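PDB 3R6H: enoyl-CoA hydratase, EchA3 from Mycobacterium marinum M, which belongs to the enoyl-CoA hydratase/isomerase (crotonase) family and probably acts as a lyase in lipid metabolism. Local coordinates for residues G49-A54 and L92-P97. Residues are numbered along the deposited sequence; the frame is centred on the assembly and turned at random.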
loop_
_atom_site.group_PDB
_atom_site.type_symbol
_atom_site.label_atom_id
_atom_site.label_comp_id
_atom_site.label_asym_id
_atom_site.label_seq_id
_atom_site.Cartn_x
_atom_site.Cartn_y
_atom_site.Cartn_z
ATOM N N GLY A 49 -29.550 -2.444 -7.653
ATOM C CA GLY A 49 -28.478 -3.446 -7.656
ATOM C C GLY A 49 -27.080 -2.836 -7.505
ATOM O O GLY A 49 -26.188 -3.498 -7.019
ATOM N N ALA A 50 -26.930 -1.590 -7.937
ATOM C CA ALA A 50 -25.679 -0.819 -7.858
ATOM C C ALA A 50 -26.015 0.665 -8.040
ATOM O O ALA A 50 -27.074 1.012 -8.575
ATOM C CB ALA A 50 -24.676 -1.320 -8.934
ATOM N N LEU A 51 -25.131 1.551 -7.588
ATOM C CA LEU A 51 -25.403 2.972 -7.566
ATOM C C LEU A 51 -24.220 3.719 -8.193
ATOM O O LEU A 51 -23.077 3.488 -7.790
ATOM C CB LEU A 51 -25.563 3.423 -6.118
ATOM C CG LEU A 51 -25.898 4.862 -5.846
ATOM C CD1 LEU A 51 -27.231 5.262 -6.549
ATOM C CD2 LEU A 51 -25.953 5.111 -4.314
ATOM N N VAL A 52 -24.518 4.637 -9.097
ATOM C CA VAL A 52 -23.544 5.514 -9.726
ATOM C C VAL A 52 -23.683 6.916 -9.129
ATOM O O VAL A 52 -24.817 7.456 -9.010
ATOM C CB VAL A 52 -23.756 5.570 -11.243
ATOM C CG1 VAL A 52 -22.842 6.632 -11.899
ATOM C CG2 VAL A 52 -23.543 4.186 -11.880
ATOM N N ILE A 53 -22.562 7.510 -8.731
ATOM C CA ILE A 53 -22.524 8.931 -8.338
ATOM C C ILE A 53 -21.677 9.679 -9.349
ATOM O O ILE A 53 -20.508 9.309 -9.530
ATOM C CB ILE A 53 -21.859 9.145 -6.939
ATOM C CG1 ILE A 53 -22.426 8.199 -5.867
ATOM C CG2 ILE A 53 -21.916 10.610 -6.526
ATOM C CD1 ILE A 53 -23.886 8.397 -5.598
ATOM N N ALA A 54 -22.246 10.716 -9.988
ATOM C CA ALA A 54 -21.595 11.475 -11.047
ATOM C C ALA A 54 -21.566 12.956 -10.717
ATOM O O ALA A 54 -22.394 13.434 -9.940
ATOM C CB ALA A 54 -22.316 11.264 -12.430
ATOM N N LEU A 92 -19.167 4.259 1.659
ATOM C CA LEU A 92 -18.200 3.196 1.954
ATOM C C LEU A 92 -18.814 1.929 2.573
ATOM O O LEU A 92 -18.258 0.830 2.443
ATOM C CB LEU A 92 -17.044 3.703 2.822
ATOM C CG LEU A 92 -15.971 4.493 2.083
ATOM C CD1 LEU A 92 -15.057 5.164 3.156
ATOM C CD2 LEU A 92 -15.145 3.634 1.117
ATOM N N SER A 93 -19.952 2.118 3.257
ATOM C CA SER A 93 -20.700 1.025 3.880
ATOM C C SER A 93 -21.982 0.689 3.119
ATOM O O SER A 93 -22.849 -0.004 3.636
ATOM C CB SER A 93 -21.028 1.362 5.334
ATOM O OG SER A 93 -21.883 2.477 5.432
ATOM N N TYR A 94 -22.104 1.170 1.891
ATOM C CA TYR A 94 -23.309 0.931 1.124
ATOM C C TYR A 94 -23.368 -0.569 0.839
ATOM O O TYR A 94 -22.340 -1.191 0.518
ATOM C CB TYR A 94 -23.319 1.783 -0.180
ATOM C CG TYR A 94 -24.707 1.966 -0.747
ATOM C CD1 TYR A 94 -25.632 2.798 -0.097
ATOM C CD2 TYR A 94 -25.102 1.310 -1.903
ATOM C CE1 TYR A 94 -26.918 2.956 -0.593
ATOM C CE2 TYR A 94 -26.390 1.457 -2.414
ATOM C CZ TYR A 94 -27.294 2.271 -1.732
ATOM O OH TYR A 94 -28.563 2.400 -2.238
ATOM N N PRO A 95 -24.551 -1.194 0.966
ATOM C CA PRO A 95 -24.599 -2.654 0.788
ATOM C C PRO A 95 -24.575 -3.132 -0.663
ATOM O O PRO A 95 -24.534 -4.343 -0.896
ATOM C CB PRO A 95 -25.915 -3.048 1.466
ATOM C CG PRO A 95 -26.747 -1.821 1.298
ATOM C CD PRO A 95 -25.839 -0.669 1.452
ATOM N N LYS A 96 -24.597 -2.201 -1.613
ATOM C CA LYS A 96 -24.519 -2.541 -3.035
ATOM C C LYS A 96 -23.249 -1.906 -3.582
ATOM O O LYS A 96 -22.714 -0.956 -2.987
ATOM C CB LYS A 96 -25.684 -1.973 -3.838
ATOM C CG LYS A 96 -27.083 -2.070 -3.130
ATOM C CD LYS A 96 -27.508 -3.494 -2.950
ATOM C CE LYS A 96 -28.853 -3.609 -2.212
ATOM N NZ LYS A 96 -29.936 -3.040 -3.012
ATOM N N PRO A 97 -22.780 -2.402 -4.737
ATOM C CA PRO A 97 -21.630 -1.719 -5.342
ATOM C C PRO A 97 -21.915 -0.251 -5.712
ATOM O O PRO A 97 -22.989 0.050 -6.237
ATOM C CB PRO A 97 -21.356 -2.548 -6.608
ATOM C CG PRO A 97 -21.863 -3.942 -6.226
ATOM C CD PRO A 97 -23.152 -3.622 -5.480
#
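Leu51 N donates a hydrogen bond of 2.9 Å to Pro97 O, the link through which the loop after helix 75-92 joins strand 50-54 just before becoming strand 98-102. The N-H...O angle is 157°, and the CA of Ala50 adds a C-H...O contact at 3.3 Å from the same Pro97 O. One step back, Gly49 O packs against the proline ring at Pro97 CD (3.4 Å) and the CB of Lys96. Leu51 and Tyr94 approach at about a right angle. With CG anti to the backbone N (chi1 -178°), Leu51 sets CD2 over one face of the Tyr94 ring, 4.3 Å from its centroid, a CH-pi contact displaced toward the CE2-CZ side. Pro95 CD lies against the opposite face, while Lys96 O sits at the ring edge, in plane. The phenol oxygen is hydrogen-bonded to Asp44, and Lys96 bends its chain to bring NZ to Asn47 and Val48 O. Helix 30-46 also packs on Leu51 and Tyr94 through Ala43, whereas Ala50 and Pro97 meet helix 186-198. Strand 50-54, helix 75-92 and parallel strand 98-102 form a beta-alpha-beta crossover of the crotonase-like fold; strand 50-54 lies between parallel strands 15-20 and 98-102 in the mixed sheet, with backbone hydrogen bonds between Leu51 and Ile53 and Val99.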